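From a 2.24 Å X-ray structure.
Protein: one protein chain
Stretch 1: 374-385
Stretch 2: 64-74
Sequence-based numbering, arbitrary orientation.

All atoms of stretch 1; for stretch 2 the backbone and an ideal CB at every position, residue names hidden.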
# COMPACT_ATOMS: atom_id res chain seq x y z
N ILE A 374 35.84 -10.36 9.06
CA ILE A 374 35.11 -10.87 7.92
C ILE A 374 35.89 -12.01 7.29
O ILE A 374 37.04 -11.84 6.89
CB ILE A 374 34.69 -9.77 6.89
CG1 ILE A 374 33.78 -8.68 7.56
CG2 ILE A 374 34.01 -10.42 5.65
CD1 ILE A 374 33.36 -7.48 6.63
N ARG A 375 35.25 -13.18 7.21
CA ARG A 375 35.83 -14.32 6.53
C ARG A 375 34.96 -14.63 5.33
O ARG A 375 33.74 -14.78 5.45
CB ARG A 375 35.96 -15.57 7.42
CG ARG A 375 37.02 -16.49 6.85
CD ARG A 375 37.05 -17.85 7.49
NE ARG A 375 38.03 -18.73 6.83
CZ ARG A 375 37.80 -19.42 5.71
NH1 ARG A 375 36.63 -19.33 5.09
NH2 ARG A 375 38.75 -20.18 5.19
N ALA A 376 35.59 -14.74 4.18
CA ALA A 376 34.92 -15.08 2.94
C ALA A 376 35.80 -16.08 2.21
O ALA A 376 37.02 -15.95 2.27
CB ALA A 376 34.74 -13.83 2.09
N PRO A 377 35.22 -17.10 1.52
CA PRO A 377 36.08 -18.01 0.73
C PRO A 377 36.99 -17.23 -0.22
O PRO A 377 36.52 -16.35 -0.95
CB PRO A 377 35.07 -18.88 -0.05
CG PRO A 377 33.74 -18.21 0.11
CD PRO A 377 33.79 -17.43 1.38
N GLY A 378 38.29 -17.50 -0.15
CA GLY A 378 39.31 -16.84 -0.96
C GLY A 378 39.87 -15.54 -0.40
O GLY A 378 40.61 -14.85 -1.12
N CYS A 379 39.54 -15.18 0.86
CA CYS A 379 40.06 -13.95 1.48
C CYS A 379 41.51 -14.17 1.91
O CYS A 379 41.97 -15.32 1.95
CB CYS A 379 39.18 -13.48 2.64
SG CYS A 379 39.36 -14.46 4.18
N LYS A 380 42.25 -13.08 2.21
CA LYS A 380 43.64 -13.13 2.66
C LYS A 380 43.62 -13.43 4.17
O LYS A 380 43.23 -12.54 4.93
CB LYS A 380 44.35 -11.80 2.36
CG LYS A 380 45.87 -11.86 2.47
CD LYS A 380 46.48 -10.55 1.99
CE LYS A 380 47.99 -10.54 2.05
NZ LYS A 380 48.59 -10.97 0.75
N PRO A 381 43.97 -14.66 4.63
CA PRO A 381 43.92 -14.92 6.08
C PRO A 381 44.97 -14.13 6.86
O PRO A 381 46.13 -14.06 6.41
CB PRO A 381 44.11 -16.45 6.19
CG PRO A 381 44.78 -16.84 4.94
CD PRO A 381 44.45 -15.84 3.88
N GLY A 382 44.56 -13.52 7.96
CA GLY A 382 45.44 -12.71 8.80
C GLY A 382 45.65 -11.28 8.34
O GLY A 382 46.42 -10.56 8.96
N HIS A 383 44.95 -10.86 7.24
CA HIS A 383 45.02 -9.49 6.71
C HIS A 383 44.35 -8.50 7.69
O HIS A 383 43.25 -8.76 8.22
CB HIS A 383 44.46 -9.38 5.28
CG HIS A 383 44.55 -8.00 4.68
ND1 HIS A 383 45.77 -7.47 4.30
CD2 HIS A 383 43.58 -7.10 4.42
CE1 HIS A 383 45.50 -6.25 3.84
NE2 HIS A 383 44.19 -5.99 3.88
N VAL A 384 45.06 -7.40 7.97
CA VAL A 384 44.64 -6.36 8.90
C VAL A 384 44.40 -5.06 8.12
O VAL A 384 45.31 -4.57 7.44
CB VAL A 384 45.68 -6.20 10.06
CG1 VAL A 384 45.39 -4.98 10.93
CG2 VAL A 384 45.74 -7.47 10.92
N VAL A 385 43.19 -4.52 8.23
CA VAL A 385 42.77 -3.27 7.59
C VAL A 385 42.88 -2.09 8.57
O VAL A 385 42.37 -2.16 9.69
CB VAL A 385 41.35 -3.41 6.94
CG1 VAL A 385 40.85 -2.08 6.37
CG2 VAL A 385 41.34 -4.48 5.85
N UNK A 64 41.17 -16.64 16.90
CA UNK A 64 41.48 -17.71 15.94
C UNK A 64 40.83 -17.37 14.61
O UNK A 64 41.49 -17.52 13.58
CB UNK A 64 41.00 -19.07 16.45
N UNK A 65 39.57 -16.86 14.64
CA UNK A 65 38.86 -16.44 13.42
C UNK A 65 39.58 -15.29 12.74
O UNK A 65 39.74 -15.33 11.52
CB UNK A 65 37.42 -16.03 13.75
N UNK A 66 40.05 -14.28 13.51
CA UNK A 66 40.81 -13.13 13.00
C UNK A 66 42.10 -13.61 12.29
O UNK A 66 42.46 -13.09 11.23
CB UNK A 66 41.15 -12.17 14.14
N UNK A 67 42.76 -14.64 12.86
CA UNK A 67 43.98 -15.26 12.32
C UNK A 67 43.72 -15.96 10.97
O UNK A 67 44.63 -16.05 10.14
CB UNK A 67 44.54 -16.27 13.33
N UNK A 68 42.48 -16.43 10.75
CA UNK A 68 42.07 -17.11 9.53
C UNK A 68 41.20 -16.20 8.63
O UNK A 68 40.56 -16.69 7.69
CB UNK A 68 41.31 -18.39 9.88
N UNK A 69 41.19 -14.89 8.90
CA UNK A 69 40.34 -13.94 8.17
C UNK A 69 40.89 -12.52 8.09
O UNK A 69 42.08 -12.30 8.30
CB UNK A 69 38.96 -13.89 8.83
N UNK A 70 39.99 -11.55 7.77
CA UNK A 70 40.31 -10.13 7.65
C UNK A 70 39.74 -9.33 8.87
O UNK A 70 38.54 -9.38 9.16
CB UNK A 70 39.75 -9.58 6.34
N UNK A 71 40.64 -8.61 9.57
CA UNK A 71 40.33 -7.77 10.73
C UNK A 71 40.39 -6.29 10.33
O UNK A 71 41.33 -5.87 9.67
CB UNK A 71 41.30 -8.06 11.88
N UNK A 72 39.37 -5.52 10.75
CA UNK A 72 39.22 -4.10 10.46
C UNK A 72 39.48 -3.33 11.75
O UNK A 72 38.65 -3.35 12.67
CB UNK A 72 37.83 -3.79 9.90
N UNK A 73 40.65 -2.67 11.82
CA UNK A 73 41.13 -1.95 13.01
C UNK A 73 40.61 -0.52 13.26
O UNK A 73 40.76 -0.02 14.39
CB UNK A 73 42.66 -1.88 12.93
N UNK A 74 40.03 0.14 12.23
CA UNK A 74 39.51 1.51 12.36
C UNK A 74 38.02 1.52 12.04
O UNK A 74 37.55 2.34 11.26
CB UNK A 74 40.26 2.47 11.44

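Position 64 is helical, and its ideal CB has nothing of stretch 1 within 5.5 Å. Almost any helix-tolerant residue would suit. It is Ala64, which makes no contact.

Position 65 is helical, with CA-to-CB sideways. A medium or long apolar side chain, such as Leu, Ile or Met, could reach the aliphatic part of Arg375. Leu65 does this: its CD1 lies 4.3 Å from Arg375 CD.

Position 66 points away, so stretch 1 sets no demand. It is Ala66. Water 1 lies 2.6 Å from Ala66 O and 3.1 Å from His383 O and links the two backbones.

Position 67 also points away, and a polar residue would be comfortable. Gln67 only brings its end somewhat nearer.

Position 68 leaves helical angles. Its CB points away, yet the ideal CB is 4.5 Å from Arg375 NE. A positive charge is on offer, so Asp, Glu, Asn or Ser would suit. Asp68 forms a salt bridge, with Arg375 NE donating to Asp68 OD2 at 3.0 Å. Water 2 bridges Asp68 OD1 (2.7 Å) and Arg375 NH2 (3.2 Å).

Position 69 is extended, and its ideal CB is 3.4 Å from Ile374 O and 3.7 Å from Arg375 CB. Space is short, so Ala, Gly or Ser is expected. Ala69 fits, and its O accepts from Gly382 N at 2.8 Å.

Position 70 is a strand residue near the backbones of Ile374 and His383. Beyond the CB lie Cys379 CB and Val385 CG2. A beta-branched aliphatic such as Val or Ile would suit. In Val70, CG2 meets Cys379 CB at 4.1 Å and CG1 meets Val385 CG2 at 3.8 Å. Ile374 N donates to Val70 O at 2.9 Å, and Val70 N to Ile374 O at 3.1 Å.

Position 71 pairs in parallel with Val384. Its ideal CB is 4.2 Å from His383 O, so Ser, Thr, Ala or Val could fit. Ser71 OG hydrogen-bonds water 1 at 2.8 Å. Ser71 N donates to His383 O at 2.9 Å, and Ser71 O accepts from Val385 N at 2.7 Å.

Position 72 has its ideal CB 4.6 Å from Val385 CB, and Ile374 CD1 lies farther out. A large apolar residue would bridge them. Phe72 CD2 is 3.6 Å from Val385 CB, and Phe72 CE1 is 3.9 Å from Ile374 CD1.

At position 73 the CB is tight against Val385 O, with Val384 CG1 nearby. A chain with aliphatic length suits. Arg73 CG packs 3.6 Å from Val384 CG1, and Arg73 N donates to Val385 O at 2.8 Å.

Position 74 barely touches stretch 1; many residues would do. Arg74 leads away.

Stretch 2, residues 64-74: ALAQDAVSFRR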
# COMPACT_ATOMS: atom_id res chain seq x y z
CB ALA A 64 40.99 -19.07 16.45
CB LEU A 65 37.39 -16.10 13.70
CG LEU A 65 36.55 -15.67 12.48
CD1 LEU A 65 36.22 -16.87 11.56
CD2 LEU A 65 35.29 -14.94 12.91
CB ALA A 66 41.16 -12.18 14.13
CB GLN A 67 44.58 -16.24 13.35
CG GLN A 67 46.05 -16.00 13.67
CD GLN A 67 46.31 -14.61 14.21
OE1 GLN A 67 45.95 -14.29 15.34
NE2 GLN A 67 46.91 -13.75 13.39
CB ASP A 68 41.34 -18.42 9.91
CG ASP A 68 41.15 -19.39 8.77
OD1 ASP A 68 42.11 -19.60 7.99
OD2 ASP A 68 40.04 -19.95 8.64
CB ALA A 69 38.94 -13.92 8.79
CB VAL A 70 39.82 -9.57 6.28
CG1 VAL A 70 40.27 -8.12 6.09
CG2 VAL A 70 40.29 -10.44 5.12
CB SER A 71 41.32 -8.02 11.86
OG SER A 71 41.29 -9.38 12.27
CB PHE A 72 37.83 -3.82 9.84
CG PHE A 72 37.62 -4.48 8.49
CD1 PHE A 72 37.26 -5.82 8.39
CD2 PHE A 72 37.79 -3.76 7.31
CE1 PHE A 72 37.07 -6.43 7.15
CE2 PHE A 72 37.61 -4.37 6.06
CZ PHE A 72 37.24 -5.70 5.99
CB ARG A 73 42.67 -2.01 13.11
CG ARG A 73 43.18 -3.43 13.26
CD ARG A 73 43.17 -3.98 14.70
NE ARG A 73 43.25 -5.44 14.71
CZ ARG A 73 44.38 -6.13 14.63
NH1 ARG A 73 45.55 -5.51 14.54
NH2 ARG A 73 44.36 -7.45 14.61
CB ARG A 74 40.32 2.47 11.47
CG ARG A 74 40.60 3.81 12.13
CD ARG A 74 41.70 4.59 11.43
NE ARG A 74 42.11 5.78 12.20
CZ ARG A 74 41.93 7.04 11.80
NH1 ARG A 74 41.36 7.30 10.63
NH2 ARG A 74 42.34 8.05 12.57
O HOH W 1 43.21 -10.63 10.71
O HOH W 2 41.93 -19.62 5.26
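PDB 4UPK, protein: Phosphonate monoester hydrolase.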